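Local atomic coordinates of DNA processing protein DprA (Streptococcus pneumoniae, PDB entry 3UQZ), a protein that binds single-stranded DNA cooperatively, shields it from nucleases and helps load the RecA recombinase onto it during natural transformation. Residues F106-V111 / A213-G218; V112-C117 / E223-S228; S140-G145 / T161-G166. All coordinates share one frame; numbering follows the deposited sequence.

In the fold
All three contacts lie on the mixed Rossmann-fold sheet. Strand 108-113 lies near its middle, flanked in parallel by 137-140 and 218-222, with 161-164 beyond 137-140. Contact 1 joins the start of strand 108-113 to the chain entering 218-222; contact 2, about 19 Å away between centres, joins the loops after these strands. Their segments alternate along the chain, 106-111 running into 112-117 and 213-218 followed by 223-228, with contact 3 between. Contact 3 touches contact 1 (13 Å) through neighbouring strands 108-113 and 137-140 and meets contact 2 (14 Å) where Arg-115 packs on Ala-143 and Cys-117 on Gly-145. Loops after parallel strands thus lie side by side there, the sulfate at one of them.

Contact 1: F106-V111 / A213-G218; sequences FPKVAV and AGLCRG
Strand 108-111 runs beside the chain that leads from helix 204-215 into strand 218-222, and the nearest pair of CA atoms is that of Lys-108 and Cys-216, 5.1 Å apart. One main-chain bond crosses here: Ala-110 N donates to Gly-218 O over 2.9 Å, nearly straight at 169° and within the carbonyl plane. With the further backbone pairing of Ala-110 and Ile-220, it opens the parallel register of 108-113 with 218-222. Val-109 CG2 also touches Gly-218 O, although its CB points away from the other segment. Such an entry into the sheet belongs to the Rossmann fold, in which the chain returns from the strands on one side of strand 108-113 to begin those on the other. Cys-216 turns its side chain toward the strand. Its CB sits 3.4 Å from Lys-108 O, and its sulfur, anti to the carbonyl carbon, lies against Ala-110, with SG 3.8 Å from Ala-110 CB; Val-139 of the neighbouring strand also packs on this cysteine. Lys-108 has CG anti to its carbonyl carbon and then bends twice, at chi3 (-79°) and chi4 (-68°), which folds the buried chain back along its own segment. The bend sets NZ 2.8 Å from Phe-106 O, nearly on the C=O axis, and Leu-104 O takes a second bond from the ammonium. Meanwhile Lys-108 CE rests 3.3 Å from Leu-215 O, to which a water donates while accepting a weak bond from NZ.

Contact 2: V112-C117 / E223-S228; sequences VGSRAC and EAKMRS. With SO4 (sulfate ion), chain D.
Val-112 is bonded through its backbone to Ile-220 and Ala-222, and after it the parallel neighbours run on into loops, passing closest where Gly-113 CA lies 5.2 Å from Ala-224 CA. Ser-114 then meets Glu-223. Ser-114 N reaches Glu-223 O at 3.2 Å in a weak, bent hydrogen bond (135°), with Ser-114 CB against the same oxygen. The serine hydroxyl, anti to its backbone N, is turned toward the extended Lys-225 chain, its OG 3.5 Å from Lys-225 CE. Arg-115 faces a sulfate ion, probably from the crystallisation liquor: Arg-115 N donates to sulfate O4 at 2.9 Å and 158°. Its side chain bends at chi2 (88°), which brings Arg-115 CD to 3.4 Å from sulfate O1, while the guanidinium lies close to the like-charged Arg-208. Cys-117 ends the segment against the Glu-223 carboxylate, with CA and CB touching OE1; Glu-223 OE2 is hydrogen-bonded to Ser-118 OG. On the far side of the sulfate is Ser-228, the N-cap residue of helix 229-239, its CB 3.7 Å from sulfate O2. Ser-228 OG donates to Lys-225 O at 2.7 Å from above the carbonyl plane, spanning the type II turn from Lys-225 to Ser-228, and also caps Leu-231 N weakly. A backbone N-H, the chain of Arg-115 and the start of helix 229-239 thus lie round the anion at the end of strands 108-113 and 218-222 where their loops begin, an environment that probably favours negative charge and is consistent with phosphate binding in a protein that holds single-stranded DNA.

Contact 3: S140-G145 / T161-G166; sequences SGLAKG and TIAVIG
This is a parallel strand pairing, wholly buried, at the place where strand 137-140 ends beside strand 161-164 and the chain turns off toward helix 146-157. Ser-140 bridges Ala-163, their CA atoms 5.2 Å apart, and both side chains point to the same face of the sheet. Two backbone bonds grip the serine from either side of Ala-163: Ser-140 N donates to Ile-162 O at 3.0 Å, almost along the C=O axis and straight at 167°, and Ser-140 O accepts from Val-164 N, also at 3.0 Å but more bent (153°). The same oxygen takes a CA-H...O contact from Ala-163 CA, 3.2 Å away. The hydroxyl of Ser-140 looks to the other neighbour and is hydrogen-bonded to Val-111 O, so this one residue is tied to the strands on both sides. Past it the pairing lapses: Gly-141 CA meets Val-164 O at 3.3 Å through a CA-H...O contact alone. Leu-142, with a positive phi, then returns its side chain over the sheet. Its CD2 touches Ala-163 CB at 3.6 Å and lies 4.0 Å from Ile-165 CG2, leucine and isoleucine running side by side and pointing the same way. In Ile-165 a chi1 of 58° puts CG1 in the crowded position and CG2 beside the backbone N, the branch that meets Leu-142. Helix 178-187 packs on Leu-142 through Leu-180, Gln-181 and Ile-184, and His-151 of helix 146-157 touches it too. Gly-145, at the N-cap position of helix 146-157, ends the loop. Strand, loop, helix and adjacent parallel strand make up a classical beta-alpha-beta crossover, the repeating element of the Rossmann fold.

Contact 1: F106-V111 / A213-G218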
ATOM      1  N   PHE A 106      -5.933  -0.663  29.882  1.00 35.74           N
ATOM      2  CA  PHE A 106      -6.721  -0.833  28.671  1.00 35.09           C
ATOM      3  C   PHE A 106      -5.911  -1.177  27.418  1.00 37.55           C
ATOM      4  O   PHE A 106      -4.713  -0.850  27.366  1.00 35.48           O
ATOM      5  CB  PHE A 106      -7.529   0.442  28.422  1.00 36.95           C
ATOM      6  CG  PHE A 106      -8.646   0.659  29.399  1.00 39.51           C
ATOM      7  CD1 PHE A 106      -9.804  -0.109  29.338  1.00 43.59           C
ATOM      8  CD2 PHE A 106      -8.549   1.637  30.382  1.00 42.62           C
ATOM      9  CE1 PHE A 106     -10.856   0.113  30.231  1.00 45.38           C
ATOM     10  CE2 PHE A 106      -9.599   1.861  31.273  1.00 46.16           C
ATOM     11  CZ  PHE A 106     -10.753   1.111  31.180  1.00 44.89           C
ATOM     12  N   PRO A 107      -6.554  -1.761  26.356  1.00 34.16           N
ATOM     13  CA  PRO A 107      -5.813  -2.001  25.105  1.00 33.46           C
ATOM     14  C   PRO A 107      -5.433  -0.663  24.468  1.00 35.29           C
ATOM     15  O   PRO A 107      -6.249   0.262  24.445  1.00 33.38           O
ATOM     16  CB  PRO A 107      -6.801  -2.804  24.252  1.00 35.15           C
ATOM     17  CG  PRO A 107      -7.844  -3.317  25.232  1.00 39.16           C
ATOM     18  CD  PRO A 107      -7.958  -2.209  26.221  1.00 34.99           C
ATOM     19  N   LYS A 108      -4.164  -0.548  24.025  1.00 31.82           N
ATOM     20  CA  LYS A 108      -3.583   0.681  23.481  1.00 31.07           C
ATOM     21  C   LYS A 108      -3.062   0.540  22.048  1.00 35.94           C
ATOM     22  O   LYS A 108      -2.550  -0.517  21.671  1.00 36.61           O
ATOM     23  CB  LYS A 108      -2.433   1.158  24.390  1.00 32.11           C
ATOM     24  CG  LYS A 108      -2.848   1.482  25.819  1.00 29.95           C
ATOM     25  CD  LYS A 108      -1.667   1.603  26.776  1.00 28.54           C
ATOM     26  CE  LYS A 108      -1.097   0.283  27.247  1.00 39.38           C
ATOM     27  NZ  LYS A 108      -2.014  -0.483  28.123  1.00 45.11           N
ATOM     28  N   VAL A 109      -3.169   1.630  21.268  1.00 31.15           N
ATOM     29  CA  VAL A 109      -2.657   1.725  19.904  1.00 30.00           C
ATOM     30  C   VAL A 109      -1.870   3.026  19.771  1.00 32.84           C
ATOM     31  O   VAL A 109      -2.311   4.075  20.249  1.00 31.94           O
ATOM     32  CB  VAL A 109      -3.734   1.511  18.782  1.00 33.36           C
ATOM     33  CG1 VAL A 109      -4.720   2.682  18.672  1.00 32.85           C
ATOM     34  CG2 VAL A 109      -3.087   1.212  17.430  1.00 32.54           C
ATOM     35  N   ALA A 110      -0.673   2.939  19.181  1.00 29.44           N
ATOM     36  CA  ALA A 110       0.158   4.110  18.949  1.00 29.14           C
ATOM     37  C   ALA A 110      -0.237   4.782  17.610  1.00 32.80           C
ATOM     38  O   ALA A 110      -0.741   4.116  16.708  1.00 30.20           O
ATOM     39  CB  ALA A 110       1.619   3.713  18.925  1.00 29.70           C
ATOM     40  N   VAL A 111      -0.078   6.109  17.526  1.00 31.16           N
ATOM     41  CA  VAL A 111      -0.365   6.905  16.330  1.00 31.90           C
ATOM     42  C   VAL A 111       0.806   7.867  16.139  1.00 37.12           C
ATOM     43  O   VAL A 111       1.091   8.688  17.016  1.00 36.21           O
ATOM     44  CB  VAL A 111      -1.741   7.635  16.323  1.00 35.84           C
ATOM     45  CG1 VAL A 111      -1.987   8.312  14.974  1.00 35.87           C
ATOM     46  CG2 VAL A 111      -2.890   6.685  16.649  1.00 35.42           C
ATOM     47  N   ALA A 213       5.822   3.357  21.194  1.00 31.47           N
ATOM     48  CA  ALA A 213       5.749   2.073  20.504  1.00 31.30           C
ATOM     49  C   ALA A 213       5.668   0.907  21.492  1.00 35.57           C
ATOM     50  O   ALA A 213       4.777   0.075  21.357  1.00 36.35           O
ATOM     51  CB  ALA A 213       6.945   1.907  19.581  1.00 32.26           C
ATOM     52  N   GLY A 214       6.552   0.896  22.496  1.00 31.24           N
ATOM     53  CA  GLY A 214       6.644  -0.142  23.524  1.00 30.41           C
ATOM     54  C   GLY A 214       5.387  -0.399  24.334  1.00 34.05           C
ATOM     55  O   GLY A 214       5.101  -1.542  24.699  1.00 34.01           O
ATOM     56  N   LEU A 215       4.627   0.665  24.613  1.00 29.81           N
ATOM     57  CA  LEU A 215       3.368   0.631  25.351  1.00 29.44           C
ATOM     58  C   LEU A 215       2.264  -0.141  24.602  1.00 35.90           C
ATOM     59  O   LEU A 215       1.375  -0.691  25.240  1.00 35.75           O
ATOM     60  CB  LEU A 215       2.908   2.085  25.540  1.00 28.83           C
ATOM     61  CG  LEU A 215       2.576   2.650  26.931  1.00 32.49           C
ATOM     62  CD1 LEU A 215       3.242   1.901  28.062  1.00 32.12           C
ATOM     63  CD2 LEU A 215       2.917   4.128  26.996  1.00 32.58           C
ATOM     64  N   CYS A 216       2.309  -0.162  23.256  1.00 35.01           N
ATOM     65  CA  CYS A 216       1.255  -0.709  22.393  1.00 35.51           C
ATOM     66  C   CYS A 216       1.575  -1.969  21.589  1.00 40.83           C
ATOM     67  O   CYS A 216       2.735  -2.254  21.295  1.00 39.75           O
ATOM     68  CB  CYS A 216       0.710   0.393  21.489  1.00 35.81           C
ATOM     69  SG  CYS A 216       0.738   2.038  22.240  1.00 39.86           S
ATOM     70  N   ARG A 217       0.510  -2.693  21.190  1.00 39.50           N
ATOM     71  CA  ARG A 217       0.588  -3.917  20.377  1.00 39.80           C
ATOM     72  C   ARG A 217       0.604  -3.596  18.865  1.00 42.96           C
ATOM     73  O   ARG A 217       0.940  -4.467  18.057  1.00 42.43           O
ATOM     74  CB  ARG A 217      -0.565  -4.880  20.716  1.00 40.28           C
ATOM     75  CG  ARG A 217      -0.657  -5.269  22.191  1.00 48.65           C
ATOM     76  CD  ARG A 217       0.172  -6.489  22.526  1.00 56.47           C
ATOM     77  NE  ARG A 217      -0.671  -7.642  22.847  1.00 68.53           N
ATOM     78  CZ  ARG A 217      -1.106  -7.951  24.068  1.00 77.71           C
ATOM     79  NH1 ARG A 217      -0.796  -7.185  25.107  1.00 59.52           N
ATOM     80  NH2 ARG A 217      -1.856  -9.029  24.256  1.00 61.82           N
ATOM     81  N   GLY A 218       0.256  -2.351  18.523  1.00 38.62           N
ATOM     82  CA  GLY A 218       0.247  -1.845  17.156  1.00 37.73           C
ATOM     83  C   GLY A 218       0.525  -0.360  17.058  1.00 39.93           C
ATOM     84  O   GLY A 218       0.227   0.399  17.987  1.00 38.09           O
TER
HETATM   85  O   HOH W   1       0.546  -2.235  28.030  1.00 58.58           O

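Contact 2: V112-C117 / E223-S228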
ATOM      1  N   VAL A 112       1.527   7.708  15.023  1.00 35.08           N
ATOM      2  CA  VAL A 112       2.715   8.521  14.715  1.00 35.04           C
ATOM      3  C   VAL A 112       2.616   9.131  13.319  1.00 39.85           C
ATOM      4  O   VAL A 112       1.890   8.612  12.470  1.00 38.62           O
ATOM      5  CB  VAL A 112       4.083   7.787  14.961  1.00 37.66           C
ATOM      6  CG1 VAL A 112       4.264   7.405  16.422  1.00 37.52           C
ATOM      7  CG2 VAL A 112       4.265   6.574  14.069  1.00 36.98           C
ATOM      8  N   GLY A 113       3.348  10.215  13.101  1.00 38.16           N
ATOM      9  CA  GLY A 113       3.377  10.890  11.811  1.00 38.35           C
ATOM     10  C   GLY A 113       3.998  12.266  11.797  1.00 43.11           C
ATOM     11  O   GLY A 113       4.446  12.775  12.823  1.00 42.93           O
ATOM     12  N   SER A 114       3.991  12.880  10.614  1.00 41.05           N
ATOM     13  CA  SER A 114       4.570  14.185  10.289  1.00 41.20           C
ATOM     14  C   SER A 114       4.220  15.296  11.260  1.00 42.64           C
ATOM     15  O   SER A 114       3.050  15.472  11.601  1.00 42.35           O
ATOM     16  CB  SER A 114       4.176  14.600   8.873  1.00 47.03           C
ATOM     17  OG  SER A 114       5.053  15.576   8.335  1.00 63.79           O
ATOM     18  N   ARG A 115       5.247  16.050  11.686  1.00 38.05           N
ATOM     19  CA  ARG A 115       5.139  17.225  12.559  1.00 37.95           C
ATOM     20  C   ARG A 115       4.476  18.347  11.725  1.00 44.74           C
ATOM     21  O   ARG A 115       3.658  19.099  12.244  1.00 45.00           O
ATOM     22  CB  ARG A 115       6.535  17.667  13.074  1.00 36.26           C
ATOM     23  CG  ARG A 115       6.823  17.422  14.560  1.00 48.21           C
ATOM     24  CD  ARG A 115       7.416  16.035  14.899  1.00 61.13           C
ATOM     25  NE  ARG A 115       8.140  16.046  16.182  1.00 61.80           N
ATOM     26  CZ  ARG A 115       8.386  14.992  16.968  1.00 58.19           C
ATOM     27  NH1 ARG A 115       7.955  13.784  16.636  1.00 37.09           N
ATOM     28  NH2 ARG A 115       9.056  15.145  18.093  1.00 35.40           N
ATOM     29  N   ALA A 116       4.799  18.410  10.417  1.00 43.21           N
ATOM     30  CA  ALA A 116       4.266  19.366   9.443  1.00 44.00           C
ATOM     31  C   ALA A 116       3.400  18.607   8.426  1.00 51.06           C
ATOM     32  O   ALA A 116       3.729  18.512   7.240  1.00 52.21           O
ATOM     33  CB  ALA A 116       5.411  20.095   8.742  1.00 44.63           C
ATOM     34  N   CYS A 117       2.311  18.023   8.907  1.00 47.90           N
ATOM     35  CA  CYS A 117       1.416  17.256   8.056  1.00 47.88           C
ATOM     36  C   CYS A 117       0.484  18.180   7.260  1.00 52.84           C
ATOM     37  O   CYS A 117       0.417  19.382   7.523  1.00 53.38           O
ATOM     38  CB  CYS A 117       0.624  16.257   8.897  1.00 47.81           C
ATOM     39  SG  CYS A 117      -0.665  17.015   9.919  1.00 51.44           S
ATOM     40  N   GLU A 223       1.307   9.936   6.997  1.00 39.87           N
ATOM     41  CA  GLU A 223       2.189  10.968   6.472  1.00 39.63           C
ATOM     42  C   GLU A 223       3.604  10.893   7.033  1.00 42.39           C
ATOM     43  O   GLU A 223       4.114  11.870   7.564  1.00 42.65           O
ATOM     44  CB  GLU A 223       1.561  12.379   6.567  1.00 41.13           C
ATOM     45  CG  GLU A 223       0.282  12.524   5.753  1.00 51.26           C
ATOM     46  CD  GLU A 223      -0.038  13.905   5.220  1.00 71.22           C
ATOM     47  OE1 GLU A 223       0.510  14.901   5.749  1.00 58.19           O
ATOM     48  OE2 GLU A 223      -0.879  13.993   4.296  1.00 70.56           O
ATOM     49  N   ALA A 224       4.235   9.730   6.903  1.00 38.04           N
ATOM     50  CA  ALA A 224       5.617   9.538   7.314  1.00 37.73           C
ATOM     51  C   ALA A 224       6.471   9.746   6.067  1.00 43.15           C
ATOM     52  O   ALA A 224       6.196   9.156   5.021  1.00 43.36           O
ATOM     53  CB  ALA A 224       5.817   8.142   7.886  1.00 38.09           C
ATOM     54  N   LYS A 225       7.410  10.692   6.141  1.00 40.41           N
ATOM     55  CA  LYS A 225       8.323  11.008   5.045  1.00 40.51           C
ATOM     56  C   LYS A 225       9.469  10.012   5.084  1.00 48.75           C
ATOM     57  O   LYS A 225       9.606   9.272   6.060  1.00 49.71           O
ATOM     58  CB  LYS A 225       8.882  12.429   5.196  1.00 40.83           C
ATOM     59  CG  LYS A 225       7.889  13.509   4.844  1.00 43.33           C
ATOM     60  CD  LYS A 225       8.358  14.833   5.351  1.00 47.75           C
ATOM     61  CE  LYS A 225       7.184  15.747   5.544  1.00 62.27           C
ATOM     62  NZ  LYS A 225       7.618  17.155   5.724  1.00 78.16           N
HETATM   63  N   MSE A 226      10.288   9.973   4.031  1.00 46.72           N
HETATM   64  CA  MSE A 226      11.462   9.111   4.037  1.00 46.78           C
HETATM   65  C   MSE A 226      12.442   9.728   5.029  1.00 52.88           C
HETATM   66  O   MSE A 226      12.439  10.946   5.217  1.00 52.74           O
HETATM   67  CB  MSE A 226      12.089   9.027   2.647  1.00 48.78           C
HETATM   68  CG  MSE A 226      11.308   8.151   1.694  1.00 55.94           C
HETATM   69 SE   MSE A 226      11.131   6.282   2.241  0.89 64.12          SE
HETATM   70  CE  MSE A 226      10.510   5.604   0.518  1.00 61.42           C
ATOM     71  N   ARG A 227      13.232   8.885   5.700  1.00 51.23           N
ATOM     72  CA  ARG A 227      14.227   9.273   6.707  1.00 52.01           C
ATOM     73  C   ARG A 227      13.681  10.209   7.819  1.00 56.15           C
ATOM     74  O   ARG A 227      14.406  11.049   8.347  1.00 56.91           O
ATOM     75  CB  ARG A 227      15.576   9.715   6.060  1.00 54.05           C
ATOM     76  CG  ARG A 227      15.564  11.029   5.268  1.00 67.02           C
ATOM     77  CD  ARG A 227      16.565  11.065   4.124  1.00 77.37           C
ATOM     78  NE  ARG A 227      16.142  10.278   2.956  1.00 87.20           N
ATOM     79  CZ  ARG A 227      15.329  10.718   1.994  1.00 99.27           C
ATOM     80  NH1 ARG A 227      14.807  11.938   2.054  1.00 85.50           N
ATOM     81  NH2 ARG A 227      15.022   9.928   0.969  1.00 81.10           N
ATOM     82  N   SER A 228      12.389  10.029   8.171  1.00 51.27           N
ATOM     83  CA  SER A 228      11.665  10.792   9.190  1.00 49.84           C
ATOM     84  C   SER A 228      11.703  10.072  10.535  1.00 53.56           C
ATOM     85  O   SER A 228      12.083   8.893  10.597  1.00 54.04           O
ATOM     86  CB  SER A 228      10.212  10.982   8.768  1.00 51.06           C
ATOM     87  OG  SER A 228       9.539   9.736   8.734  1.00 53.49           O
TER
HETATM   88  S   SO4 D 301       8.784  13.851  11.652  0.50 64.53           S
HETATM   89  O1  SO4 D 301       9.156  13.702  13.053  0.50 68.97           O
HETATM   90  O2  SO4 D 301      10.005  13.988  10.834  0.50 69.26           O
HETATM   91  O3  SO4 D 301       8.030  12.671  11.229  0.50 69.81           O
HETATM   92  O4  SO4 D 301       7.958  15.039  11.484  0.50 69.52           O

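Contact 3: S140-G145 / T161-G166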
ATOM      1  N   SER A 140       0.080   8.685  21.884  1.00 26.37           N
ATOM      2  CA  SER A 140       0.863   9.559  21.011  1.00 26.67           C
ATOM      3  C   SER A 140       1.753  10.505  21.825  1.00 30.59           C
ATOM      4  O   SER A 140       1.694  10.476  23.047  1.00 29.25           O
ATOM      5  CB  SER A 140      -0.035  10.306  20.030  1.00 31.70           C
ATOM      6  OG  SER A 140       0.711  10.668  18.881  1.00 39.43           O
ATOM      7  N   GLY A 141       2.577  11.309  21.155  1.00 29.05           N
ATOM      8  CA  GLY A 141       3.561  12.162  21.811  1.00 28.95           C
ATOM      9  C   GLY A 141       3.354  13.653  21.905  1.00 33.07           C
ATOM     10  O   GLY A 141       4.306  14.387  22.186  1.00 32.36           O
ATOM     11  N   LEU A 142       2.127  14.122  21.690  1.00 31.01           N
ATOM     12  CA  LEU A 142       1.764  15.547  21.822  1.00 30.58           C
ATOM     13  C   LEU A 142       2.479  16.525  20.863  1.00 35.71           C
ATOM     14  O   LEU A 142       2.374  17.738  21.042  1.00 36.46           O
ATOM     15  CB  LEU A 142       1.920  15.985  23.293  1.00 30.04           C
ATOM     16  CG  LEU A 142       0.810  16.754  23.984  1.00 33.96           C
ATOM     17  CD1 LEU A 142      -0.559  16.524  23.363  1.00 34.12           C
ATOM     18  CD2 LEU A 142       0.781  16.388  25.428  1.00 34.52           C
ATOM     19  N   ALA A 143       3.177  16.007  19.836  1.00 31.89           N
ATOM     20  CA  ALA A 143       3.863  16.816  18.826  1.00 31.13           C
ATOM     21  C   ALA A 143       2.824  17.496  17.929  1.00 36.15           C
ATOM     22  O   ALA A 143       1.670  17.044  17.853  1.00 34.56           O
ATOM     23  CB  ALA A 143       4.754  15.931  17.973  1.00 31.46           C
ATOM     24  N   LYS A 144       3.232  18.572  17.235  1.00 34.28           N
ATOM     25  CA  LYS A 144       2.313  19.225  16.315  1.00 35.03           C
ATOM     26  C   LYS A 144       2.100  18.327  15.096  1.00 37.45           C
ATOM     27  O   LYS A 144       2.928  17.459  14.822  1.00 36.16           O
ATOM     28  CB  LYS A 144       2.766  20.655  15.948  1.00 39.35           C
ATOM     29  CG  LYS A 144       4.053  20.795  15.148  1.00 61.49           C
ATOM     30  CD  LYS A 144       4.392  22.276  14.961  1.00 80.22           C
ATOM     31  CE  LYS A 144       5.717  22.500  14.264  1.00 99.93           C
ATOM     32  NZ  LYS A 144       6.133  23.931  14.298  1.00109.22           N
ATOM     33  N   GLY A 145       0.955  18.466  14.450  1.00 34.02           N
ATOM     34  CA  GLY A 145       0.649  17.668  13.275  1.00 34.18           C
ATOM     35  C   GLY A 145      -0.178  16.446  13.575  1.00 39.09           C
ATOM     36  O   GLY A 145      -1.227  16.560  14.209  1.00 38.17           O
ATOM     37  N   THR A 161      -6.977   8.965  25.820  1.00 32.82           N
ATOM     38  CA  THR A 161      -5.644   9.197  25.256  1.00 31.87           C
ATOM     39  C   THR A 161      -4.490   9.221  26.285  1.00 34.07           C
ATOM     40  O   THR A 161      -4.663   9.710  27.405  1.00 33.16           O
ATOM     41  CB  THR A 161      -5.637  10.420  24.302  1.00 38.39           C
ATOM     42  OG1 THR A 161      -4.466  10.361  23.490  1.00 39.19           O
ATOM     43  CG2 THR A 161      -5.665  11.751  25.027  1.00 35.16           C
ATOM     44  N   ILE A 162      -3.306   8.710  25.880  1.00 28.80           N
ATOM     45  CA  ILE A 162      -2.074   8.764  26.678  1.00 27.09           C
ATOM     46  C   ILE A 162      -1.052   9.570  25.881  1.00 32.03           C
ATOM     47  O   ILE A 162      -0.830   9.273  24.708  1.00 33.19           O
ATOM     48  CB  ILE A 162      -1.494   7.369  27.082  1.00 29.21           C
ATOM     49  CG1 ILE A 162      -2.471   6.567  27.957  1.00 28.51           C
ATOM     50  CG2 ILE A 162      -0.119   7.508  27.782  1.00 29.36           C
ATOM     51  CD1 ILE A 162      -2.105   5.099  28.134  1.00 30.74           C
ATOM     52  N   ALA A 163      -0.430  10.581  26.512  1.00 27.92           N
ATOM     53  CA  ALA A 163       0.644  11.379  25.909  1.00 27.16           C
ATOM     54  C   ALA A 163       1.988  11.027  26.559  1.00 33.50           C
ATOM     55  O   ALA A 163       2.077  10.928  27.788  1.00 35.22           O
ATOM     56  CB  ALA A 163       0.371  12.859  26.057  1.00 27.05           C
ATOM     57  N   VAL A 164       3.021  10.800  25.736  1.00 28.34           N
ATOM     58  CA  VAL A 164       4.391  10.512  26.198  1.00 26.98           C
ATOM     59  C   VAL A 164       5.220  11.736  25.751  1.00 31.89           C
ATOM     60  O   VAL A 164       5.337  11.995  24.556  1.00 32.30           O
ATOM     61  CB  VAL A 164       4.935   9.146  25.668  1.00 28.12           C
ATOM     62  CG1 VAL A 164       6.285   8.796  26.284  1.00 26.68           C
ATOM     63  CG2 VAL A 164       3.934   8.025  25.931  1.00 27.59           C
ATOM     64  N   ILE A 165       5.678  12.550  26.702  1.00 27.51           N
ATOM     65  CA  ILE A 165       6.401  13.783  26.376  1.00 26.64           C
ATOM     66  C   ILE A 165       7.931  13.669  26.414  1.00 30.29           C
ATOM     67  O   ILE A 165       8.478  12.683  26.925  1.00 29.03           O
ATOM     68  CB  ILE A 165       5.856  14.989  27.194  1.00 29.34           C
ATOM     69  CG1 ILE A 165       5.957  14.747  28.720  1.00 28.90           C
ATOM     70  CG2 ILE A 165       4.426  15.339  26.748  1.00 29.47           C
ATOM     71  CD1 ILE A 165       5.691  15.974  29.608  1.00 34.40           C
ATOM     72  N   GLY A 166       8.597  14.668  25.832  1.00 27.56           N
ATOM     73  CA  GLY A 166      10.055  14.776  25.793  1.00 27.63           C
ATOM     74  C   GLY A 166      10.611  15.898  26.652  1.00 33.42           C
ATOM     75  O   GLY A 166      11.713  16.391  26.408  1.00 33.71           O
TER